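Local coordinates for protein putative chorismate mutase (Yersinia pestis biovar Microtus str. 91001, PDB 2GBB) that catalyses the Claisen rearrangement of chorismate to prephenate as a secreted, all-helical chorismate mutase, and may play some role in pathogenicity, at residues 12-17 / 131-136; 51-56 / 113-118; 74-79 / 83-88. All coordinates share one frame; numbering follows the deposited sequence. Where two conformers were deposited one is given.

How the contacts relate
From the N terminus, helix 7-14 carries the first half of contact 1, whose loop closes only at residues 131-136, the end of helix 126-132 and the segment after it. Inside that loop sits contact 2, joining the 51-56 connection between helices 34-50 and 55-82 to the end of helix 93-117. Nested again inside it is contact 3, a short closure between the far part of helix 55-82 and the loop that follows. Contacts 2 and 3 lie on opposite sides of the chain's centre, their centres about 38 Å apart, although both use helix 55-82. Contact 1 touches contact 3, where His136 CD2 packs 3.3 Å from Tyr76 OH.

Contact 1: residues 12-17 / 131-136; sequences ERLSYM and NTIRQH. With SO4 (sulfate ion), chain H.
Gln135 places CG opposite its carbonyl carbon (chi1 -65°) and then bends at chi2 (-66°), which brings the flat carboxamide to rest against Ser15. Gln135 OE1 lies 3.5 Å from Ser15 CA, and Gln135 OE1 and NE2 are both 3.7 Å from Ser15 CB. The amide therefore meets the backbone and CB of Ser15 by packing, without a hydrogen bond between the two segments. Its polar hold comes from Asn11, one turn before Ser15 on helix 7-14, whose OD1 accepts a bond from Gln135 NE2 and a weak one from Arg134 N. Behind the amide, Gln135 CG approaches Leu14 CB at 4.2 Å. Leu14 points towards residues 131-136, and its CD1 branch reaches Ile133 CG2 at 3.8 Å, the two side chains crossing obliquely. Both residues also touch Leu138, and Leu14 rests on Ala68 of helix 55-82, which carries the apolar patch on into the bundle. At the far end of the segment, Asn131 ND2 donates to O4 of a sulfate at 2.6 Å, with an N-H...O angle of 154°; the ion probably came from the crystallisation liquor. Arg13 leads away from residues 131-136 and donates through NH1 to a bound citrate, consistent with a role in binding substrate. The arrangement is a partly buried seam in an all-helical chorismate mutase: an extended segment after helix 126-132 lies along helix 7-14, whose Arg13 probably contributes to the substrate pocket.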
loop_
_atom_site.group_PDB
_atom_site.type_symbol
_atom_site.label_atom_id
_atom_site.label_comp_id
_atom_site.label_asym_id
_atom_site.label_seq_id
_atom_site.Cartn_x
_atom_site.Cartn_y
_atom_site.Cartn_z
ATOM N N GLU A 12 13.266 4.838 14.868
ATOM C CA GLU A 12 14.411 4.358 14.070
ATOM C C GLU A 12 14.164 2.984 13.452
ATOM O O GLU A 12 14.570 2.749 12.318
ATOM C CB GLU A 12 15.686 4.292 14.932
ATOM C CG GLU A 12 16.175 5.630 15.566
ATOM C CD GLU A 12 16.965 5.417 16.875
ATOM O OE1 GLU A 12 16.938 6.296 17.788
ATOM O OE2 GLU A 12 17.614 4.357 16.998
ATOM N N ARG A 13 13.517 2.072 14.187
ATOM C CA ARG A 13 13.121 0.775 13.588
ATOM C C ARG A 13 12.293 1.015 12.287
ATOM O O ARG A 13 12.572 0.466 11.229
ATOM C CB ARG A 13 12.337 -0.076 14.595
ATOM C CG ARG A 13 12.224 -1.587 14.159
ATOM C CD ARG A 13 11.629 -2.512 15.238
ATOM N NE ARG A 13 11.631 -3.900 14.771
ATOM C CZ ARG A 13 10.738 -4.425 13.927
ATOM N NH1 ARG A 13 9.719 -3.694 13.482
ATOM N NH2 ARG A 13 10.871 -5.698 13.525
ATOM N N LEU A 14 11.305 1.889 12.386
ATOM C CA LEU A 14 10.381 2.159 11.277
ATOM C C LEU A 14 11.050 2.941 10.109
ATOM O O LEU A 14 10.596 2.891 8.983
ATOM C CB LEU A 14 9.117 2.882 11.816
ATOM C CG LEU A 14 8.101 2.096 12.666
ATOM C CD1 LEU A 14 7.047 3.036 13.293
ATOM C CD2 LEU A 14 7.370 1.046 11.827
ATOM N N SER A 15 12.182 3.607 10.358
ATOM C CA SER A 15 12.929 4.290 9.265
ATOM C C SER A 15 13.536 3.319 8.214
ATOM O O SER A 15 13.915 3.746 7.165
ATOM C CB SER A 15 14.052 5.175 9.827
ATOM O OG SER A 15 15.018 4.347 10.451
ATOM N N TYR A 16 13.662 2.040 8.527
ATOM C CA TYR A 16 14.157 1.016 7.605
ATOM C C TYR A 16 13.112 0.432 6.662
ATOM O O TYR A 16 13.433 -0.360 5.809
ATOM C CB TYR A 16 14.800 -0.140 8.397
ATOM C CG TYR A 16 16.105 0.314 8.974
ATOM C CD1 TYR A 16 17.198 0.545 8.132
ATOM C CD2 TYR A 16 16.242 0.595 10.339
ATOM C CE1 TYR A 16 18.414 1.053 8.626
ATOM C CE2 TYR A 16 17.481 1.077 10.852
ATOM C CZ TYR A 16 18.541 1.311 9.982
ATOM O OH TYR A 16 19.762 1.815 10.451
HETATM N N MSE A 17 11.858 0.794 6.828
HETATM C CA MSE A 17 10.795 0.066 6.144
HETATM C C MSE A 17 10.621 0.488 4.690
HETATM O O MSE A 17 10.104 -0.277 3.856
HETATM C CB MSE A 17 9.501 0.209 6.926
HETATM C CG MSE A 17 9.605 -0.424 8.317
HETATM SE SE MSE A 17 10.203 -2.277 8.229
HETATM C CE MSE A 17 10.437 -2.471 10.088
ATOM N N ASN A 131 4.620 12.841 18.542
ATOM C CA ASN A 131 5.618 13.844 18.158
ATOM C C ASN A 131 6.981 13.247 17.830
ATOM O O ASN A 131 7.797 13.893 17.144
ATOM C CB ASN A 131 5.767 14.918 19.260
ATOM C CG ASN A 131 4.482 15.751 19.471
ATOM O OD1 ASN A 131 3.587 15.801 18.602
ATOM N ND2 ASN A 131 4.388 16.403 20.636
ATOM N N THR A 132 7.225 12.022 18.312
ATOM C CA THR A 132 8.546 11.395 18.205
ATOM C C THR A 132 8.568 10.366 17.088
ATOM O O THR A 132 9.566 10.209 16.398
ATOM C CB THR A 132 8.965 10.675 19.523
ATOM O OG1 THR A 132 8.819 11.569 20.622
ATOM C CG2 THR A 132 10.412 10.177 19.452
ATOM N N ILE A 133 7.477 9.630 16.940
ATOM C CA ILE A 133 7.434 8.621 15.910
ATOM C C ILE A 133 6.743 9.267 14.713
ATOM O O ILE A 133 5.524 9.272 14.611
ATOM C CB ILE A 133 6.706 7.332 16.385
ATOM C CG1 ILE A 133 7.368 6.773 17.662
ATOM C CG2 ILE A 133 6.749 6.283 15.283
ATOM C CD1 ILE A 133 6.474 5.882 18.498
ATOM N N ARG A 134 7.557 9.877 13.856
ATOM C CA ARG A 134 7.095 10.466 12.605
ATOM C C ARG A 134 7.954 9.951 11.445
ATOM O O ARG A 134 9.179 10.052 11.473
ATOM C CB ARG A 134 7.087 12.019 12.642
ATOM C CG ARG A 134 7.891 12.741 13.730
ATOM C CD ARG A 134 7.649 14.307 13.681
ATOM N NE ARG A 134 8.028 14.937 12.392
ATOM C CZ ARG A 134 7.165 15.416 11.484
ATOM N NH1 ARG A 134 5.849 15.380 11.710
ATOM N NH2 ARG A 134 7.612 15.941 10.335
ATOM N N GLN A 135 7.309 9.347 10.458
ATOM C CA GLN A 135 7.991 8.893 9.244
ATOM C C GLN A 135 7.028 9.183 8.089
ATOM O O GLN A 135 5.803 9.200 8.265
ATOM C CB GLN A 135 8.302 7.373 9.235
ATOM C CG GLN A 135 9.293 6.766 10.263
ATOM C CD GLN A 135 10.741 7.228 10.090
ATOM O OE1 GLN A 135 11.252 7.399 8.961
ATOM N NE2 GLN A 135 11.418 7.435 11.222
ATOM N N HIS A 136 7.593 9.418 6.907
ATOM C CA HIS A 136 6.803 9.453 5.701
ATOM C C HIS A 136 5.963 8.155 5.624
ATOM O O HIS A 136 6.436 7.064 5.973
ATOM C CB HIS A 136 7.712 9.614 4.487
ATOM C CG HIS A 136 6.971 9.847 3.207
ATOM N ND1 HIS A 136 6.077 10.887 3.038
ATOM C CD2 HIS A 136 6.991 9.170 2.035
ATOM C CE1 HIS A 136 5.580 10.836 1.813
ATOM N NE2 HIS A 136 6.116 9.804 1.185
HETATM S S SO4 H . 6.687 15.813 23.329
HETATM O O1 SO4 H . 5.944 15.480 24.548
HETATM O O2 SO4 H . 8.055 16.202 23.710
HETATM O O3 SO4 H . 6.777 14.643 22.473
HETATM O O4 SO4 H . 6.027 16.880 22.580
#

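Contact 2: residues 51-56 / 113-118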
loop_
_atom_site.group_PDB
_atom_site.type_symbol
_atom_site.label_atom_id
_atom_site.label_comp_id
_atom_site.label_asym_id
_atom_site.label_seq_id
_atom_site.Cartn_x
_atom_site.Cartn_y
_atom_site.Cartn_z
ATOM N N LEU A 51 15.178 -10.713 29.162
ATOM C CA LEU A 51 15.218 -9.391 29.751
ATOM C C LEU A 51 14.291 -9.224 30.950
ATOM O O LEU A 51 14.160 -8.114 31.472
ATOM C CB LEU A 51 14.903 -8.341 28.679
ATOM C CG LEU A 51 15.857 -8.287 27.491
ATOM C CD1 LEU A 51 15.238 -7.450 26.340
ATOM C CD2 LEU A 51 17.225 -7.733 27.902
ATOM N N GLY A 52 13.682 -10.311 31.421
ATOM C CA GLY A 52 12.784 -10.216 32.554
ATOM C C GLY A 52 11.401 -9.679 32.186
ATOM O O GLY A 52 10.665 -9.221 33.040
ATOM N N LEU A 53 11.051 -9.727 30.898
ATOM C CA LEU A 53 9.749 -9.301 30.450
ATOM C C LEU A 53 8.836 -10.508 30.388
ATOM O O LEU A 53 9.293 -11.628 30.175
ATOM C CB LEU A 53 9.826 -8.586 29.088
ATOM C CG LEU A 53 10.610 -7.244 29.114
ATOM C CD1 LEU A 53 10.902 -6.683 27.719
ATOM C CD2 LEU A 53 9.892 -6.173 29.972
ATOM N N ASN A 54 7.551 -10.281 30.616
ATOM C CA ASN A 54 6.537 -11.264 30.294
ATOM C C ASN A 54 6.388 -11.468 28.753
ATOM O O ASN A 54 5.899 -10.578 28.064
ATOM C CB ASN A 54 5.217 -10.792 30.896
ATOM C CG ASN A 54 4.131 -11.838 30.830
ATOM O OD1 ASN A 54 3.754 -12.218 29.633
ATOM N ND2 ASN A 54 3.613 -12.274 31.858
ATOM N N GLY A 55 6.792 -12.643 28.260
ATOM C CA GLY A 55 6.851 -12.985 26.831
ATOM C C GLY A 55 5.578 -12.733 26.033
ATOM O O GLY A 55 5.595 -12.033 25.049
ATOM N N GLU A 56 4.465 -13.269 26.511
ATOM C CA GLU A 56 3.149 -13.047 25.905
ATOM C C GLU A 56 2.686 -11.543 25.927
ATOM O O GLU A 56 2.037 -11.066 24.976
ATOM C CB GLU A 56 2.101 -13.935 26.587
ATOM C CG GLU A 56 0.846 -14.184 25.774
ATOM C CD GLU A 56 0.848 -15.536 25.067
ATOM O OE1 GLU A 56 1.714 -15.747 24.179
ATOM O OE2 GLU A 56 -0.031 -16.385 25.396
ATOM N N GLU A 113 14.199 -1.907 31.227
ATOM C CA GLU A 113 14.818 -0.890 32.078
ATOM C C GLU A 113 13.763 0.101 32.651
ATOM O O GLU A 113 13.633 0.265 33.888
ATOM C CB GLU A 113 15.928 -0.164 31.299
ATOM C CG GLU A 113 16.913 0.668 32.164
ATOM C CD GLU A 113 16.688 2.206 32.051
ATOM O OE1 GLU A 113 15.524 2.659 32.142
ATOM O OE2 GLU A 113 17.688 2.967 31.881
ATOM N N GLU A 114 12.989 0.733 31.774
ATOM C CA GLU A 114 12.030 1.736 32.214
ATOM C C GLU A 114 10.993 1.207 33.185
ATOM O O GLU A 114 10.620 1.877 34.144
ATOM C CB GLU A 114 11.353 2.404 31.015
ATOM C CG GLU A 114 12.367 3.218 30.182
ATOM C CD GLU A 114 11.733 4.309 29.340
ATOM O OE1 GLU A 114 10.581 4.710 29.629
ATOM O OE2 GLU A 114 12.386 4.772 28.385
ATOM N N LEU A 115 10.490 0.017 32.890
ATOM C CA LEU A 115 9.491 -0.660 33.708
ATOM C C LEU A 115 10.024 -0.938 35.111
ATOM O O LEU A 115 9.252 -0.884 36.083
ATOM C CB LEU A 115 9.092 -1.988 33.054
ATOM C CG LEU A 115 7.708 -2.178 32.422
ATOM C CD1 LEU A 115 6.924 -0.894 32.079
ATOM C CD2 LEU A 115 7.756 -3.203 31.271
ATOM N N LYS A 116 11.313 -1.281 35.195
ATOM C CA LYS A 116 11.997 -1.507 36.483
ATOM C C LYS A 116 12.212 -0.188 37.257
ATOM O O LYS A 116 11.873 -0.087 38.432
ATOM C CB LYS A 116 13.340 -2.227 36.262
ATOM C CG LYS A 116 13.180 -3.637 35.715
ATOM C CD LYS A 116 14.438 -4.196 34.981
ATOM C CE LYS A 116 14.211 -5.671 34.673
ATOM N NZ LYS A 116 15.313 -6.368 33.919
ATOM N N THR A 117 12.717 0.826 36.560
ATOM C CA THR A 117 13.241 2.056 37.163
ATOM C C THR A 117 12.285 3.260 37.201
ATOM O O THR A 117 12.483 4.180 37.992
ATOM C CB THR A 117 14.552 2.457 36.431
ATOM O OG1 THR A 117 15.531 1.425 36.610
ATOM C CG2 THR A 117 15.125 3.783 36.955
ATOM N N CYS A 118 11.266 3.284 36.354
ATOM C CA CYS A 118 10.485 4.510 36.195
ATOM C C CYS A 118 9.045 4.380 36.642
ATOM O O CYS A 118 8.494 3.270 36.696
ATOM C CB CYS A 118 10.520 4.996 34.732
ATOM S SG CYS A 118 12.186 5.080 34.045
#
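Lys116 NZ donates to the backbone carbonyl O of Leu51 at 3.2 Å, the one hydrogen bond joining the two segments. The ammonium group comes in above the carbonyl plane, 39° out of it, and the C=O...N angle is 140°, so the contact is tilted. Lys116 runs out extended beyond CG, which lets a side chain rooted on helix 93-117 span the gap to the Leu51 carbonyl; Lys116 CE follows at 4.0 Å from Leu51 O. Leu51 is the first residue to leave helix 34-50, and Gly52 turns the chain with a positive phi of 78°. Leu53 and Leu115 meet through one methyl each, CD2 to CD2 at 3.9 Å, with the side chains crossing at about a right angle. Leu53 also rests on Ala48 and Ala112, so it fills the angle between helices 34-50 and 93-117. The chain then enters helix 55-82, where Asn54 occupies the N-cap position and its OD1 receives a backbone N-H of the first turn. The C-terminal tail runs alongside, with backbone bonds between Gly52 and Lys156 and between Asn54 and Lys154. Across the way, Cys118, the first residue past helix 93-117, is joined to Cys3 by a disulfide. The chemistry is thus divided: a small methyl contact links buried Leu53 to partly exposed Leu115, and at the exposed surface Lys116 meets a carbonyl at a helix C terminus, where the partial negative charge of the helix end probably helps to attract it.

Contact 3: residues 74-79 / 83-88; sequences YRYRAD and QPEPGW. With SO4 (sulfate ion), chain F.
Glu85 reaches the edge of the Tyr76 ring, with Glu85 OE2 near the ring plane and 4.3 Å from Tyr76 CE1. The distance is loose, and the polar ends have other partners, since Glu85 OE2 accepts from Trp80 NE1 and OE1 forms a salt bridge with Lys18. Glu85 points towards the helix and runs straight through chi2 (-171°), which carries its carboxylate back to the CE1 corner. A sulfate, probably from the crystallisation liquor, sits at the same edge: its O1 is in the plane of the ring, 3.1 Å from Tyr76 CE1. The phenol also donates to O1, but the modelled length is so short that its exact value is doubtful; Lys18 NZ binds the ion as well. Trp80 links the two sides, its ring meeting those of Tyr76 and Trp88 at planes about 35° and 25° apart, and Lys18 adds a cation-pi contact with Trp88. Behind the side chains, Gln83 N donates to Asp79 O at 2.8 Å. Asp79 sends its carboxylate to Arg75 of the second subunit, and the reciprocal salt bridge places this end of helix 55-82 in the dimer interface. Beyond Gln83 the chain makes a type II turn from Glu85 to Trp88, closed by Trp88 N to Glu85 O at 3.1 Å, with Gly87 at the third position. The whole is a helix C terminus: the N-H of Gln83, already outside the helix, still makes an i to i+4 bond back to Asp79, and a beta turn then leads the chain away towards helix 93-117.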
loop_
_atom_site.group_PDB
_atom_site.type_symbol
_atom_site.label_atom_id
_atom_site.label_comp_id
_atom_site.label_asym_id
_atom_site.label_seq_id
_atom_site.Cartn_x
_atom_site.Cartn_y
_atom_site.Cartn_z
ATOM N N TYR A 74 3.127 -0.628 2.281
ATOM C CA TYR A 74 2.006 -0.591 1.338
ATOM C C TYR A 74 1.889 0.771 0.618
ATOM O O TYR A 74 1.692 0.839 -0.598
ATOM C CB TYR A 74 0.707 -0.816 2.108
ATOM C CG TYR A 74 0.318 -2.275 2.297
ATOM C CD1 TYR A 74 0.351 -3.170 1.228
ATOM C CD2 TYR A 74 -0.034 -2.760 3.590
ATOM C CE1 TYR A 74 -0.000 -4.521 1.398
ATOM C CE2 TYR A 74 -0.382 -4.085 3.781
ATOM C CZ TYR A 74 -0.356 -4.946 2.703
ATOM O OH TYR A 74 -0.706 -6.222 2.957
ATOM N N ARG A 75 2.037 1.830 1.418
ATOM C CA ARG A 75 1.979 3.195 0.978
ATOM C C ARG A 75 3.094 3.508 0.001
ATOM O O ARG A 75 2.826 4.135 -1.022
ATOM C CB ARG A 75 1.959 4.119 2.193
ATOM C CG ARG A 75 0.568 4.164 2.785
ATOM C CD ARG A 75 0.417 5.018 4.078
ATOM N NE ARG A 75 -0.890 4.706 4.672
ATOM C CZ ARG A 75 -1.107 4.408 5.953
ATOM N NH1 ARG A 75 -0.086 4.410 6.822
ATOM N NH2 ARG A 75 -2.348 4.090 6.372
ATOM N N TYR A 76 4.319 3.007 0.264
ATOM C CA TYR A 76 5.393 3.136 -0.690
ATOM C C TYR A 76 5.096 2.400 -1.961
ATOM O O TYR A 76 5.373 2.931 -3.057
ATOM C CB TYR A 76 6.762 2.698 -0.121
ATOM C CG TYR A 76 7.470 3.834 0.658
ATOM C CD1 TYR A 76 8.039 4.932 -0.025
ATOM C CD2 TYR A 76 7.498 3.824 2.046
ATOM C CE1 TYR A 76 8.676 5.994 0.688
ATOM C CE2 TYR A 76 8.164 4.810 2.775
ATOM C CZ TYR A 76 8.725 5.928 2.089
ATOM O OH TYR A 76 9.347 6.930 2.827
ATOM N N ARG A 77 4.567 1.172 -1.857
ATOM C CA ARG A 77 4.297 0.400 -3.104
ATOM C C ARG A 77 3.319 1.218 -3.994
ATOM O O ARG A 77 3.507 1.352 -5.198
ATOM C CB ARG A 77 3.676 -0.976 -2.820
ATOM C CG ARG A 77 4.544 -2.072 -2.343
ATOM C CD ARG A 77 5.644 -2.483 -3.338
ATOM N NE ARG A 77 5.336 -3.489 -4.358
ATOM C CZ ARG A 77 5.210 -4.790 -4.143
ATOM N NH1 ARG A 77 5.286 -5.269 -2.921
ATOM N NH2 ARG A 77 4.952 -5.612 -5.142
ATOM N N ALA A 78 2.289 1.770 -3.370
ATOM C CA ALA A 78 1.270 2.555 -4.082
ATOM C C ALA A 78 1.905 3.751 -4.817
ATOM O O ALA A 78 1.754 3.918 -6.052
ATOM C CB ALA A 78 0.195 3.001 -3.093
ATOM N N ASP A 79 2.710 4.520 -4.088
ATOM C CA ASP A 79 3.336 5.747 -4.608
ATOM C C ASP A 79 4.272 5.525 -5.779
ATOM O O ASP A 79 4.255 6.296 -6.754
ATOM C CB ASP A 79 4.110 6.464 -3.498
ATOM C CG ASP A 79 3.201 7.226 -2.544
ATOM O OD1 ASP A 79 1.973 7.264 -2.741
ATOM O OD2 ASP A 79 3.717 7.784 -1.560
ATOM N N GLN A 83 4.915 7.215 -9.304
ATOM C CA GLN A 83 6.062 8.092 -9.062
ATOM C C GLN A 83 7.270 7.341 -8.547
ATOM O O GLN A 83 7.530 7.401 -7.351
ATOM C CB GLN A 83 5.700 9.129 -8.015
ATOM C CG GLN A 83 5.065 10.366 -8.562
ATOM C CD GLN A 83 4.399 11.162 -7.471
ATOM O OE1 GLN A 83 3.657 10.467 -6.570
ATOM N NE2 GLN A 83 4.546 12.381 -7.419
ATOM N N PRO A 84 8.011 6.661 -9.426
ATOM C CA PRO A 84 8.984 5.600 -9.056
ATOM C C PRO A 84 10.441 5.891 -8.602
ATOM O O PRO A 84 11.289 5.004 -8.755
ATOM C CB PRO A 84 9.034 4.724 -10.307
ATOM C CG PRO A 84 8.707 5.669 -11.447
ATOM C CD PRO A 84 7.935 6.852 -10.878
ATOM N N GLU A 85 10.760 7.048 -8.039
ATOM C CA GLU A 85 12.101 7.207 -7.365
ATOM C C GLU A 85 13.345 6.466 -7.955
ATOM O O GLU A 85 14.019 5.722 -7.230
ATOM C CB GLU A 85 11.981 6.819 -5.890
ATOM C CG GLU A 85 11.478 7.911 -5.034
ATOM C CD GLU A 85 11.578 7.591 -3.555
ATOM O OE1 GLU A 85 12.637 7.902 -2.954
ATOM O OE2 GLU A 85 10.585 7.054 -2.995
ATOM N N PRO A 86 13.678 6.683 -9.253
ATOM C CA PRO A 86 14.796 5.917 -9.833
ATOM C C PRO A 86 16.130 6.391 -9.227
ATOM O O PRO A 86 16.244 7.541 -8.806
ATOM C CB PRO A 86 14.729 6.258 -11.342
ATOM C CG PRO A 86 13.409 6.930 -11.552
ATOM C CD PRO A 86 13.118 7.627 -10.234
ATOM N N GLY A 87 17.125 5.522 -9.136
ATOM C CA GLY A 87 18.334 5.934 -8.371
ATOM C C GLY A 87 18.159 6.393 -6.907
ATOM O O GLY A 87 19.072 7.020 -6.345
ATOM N N TRP A 88 16.985 6.142 -6.296
ATOM C CA TRP A 88 16.980 5.725 -4.887
ATOM C C TRP A 88 16.977 4.223 -4.993
ATOM O O TRP A 88 16.176 3.653 -5.717
ATOM C CB TRP A 88 15.759 6.164 -4.070
ATOM C CG TRP A 88 15.710 5.436 -2.706
ATOM C CD1 TRP A 88 16.382 5.791 -1.583
ATOM C CD2 TRP A 88 14.980 4.233 -2.368
ATOM N NE1 TRP A 88 16.120 4.903 -0.558
ATOM C CE2 TRP A 88 15.266 3.935 -1.016
ATOM C CE3 TRP A 88 14.125 3.377 -3.081
ATOM C CZ2 TRP A 88 14.709 2.831 -0.347
ATOM C CZ3 TRP A 88 13.567 2.272 -2.410
ATOM C CH2 TRP A 88 13.873 2.008 -1.061
HETATM S S SO4 F . 11.017 9.764 1.551
HETATM O O1 SO4 F . 10.351 8.519 1.221
HETATM O O2 SO4 F . 12.443 9.501 1.675
HETATM O O3 SO4 F . 10.775 10.737 0.487
HETATM O O4 SO4 F . 10.496 10.310 2.798
#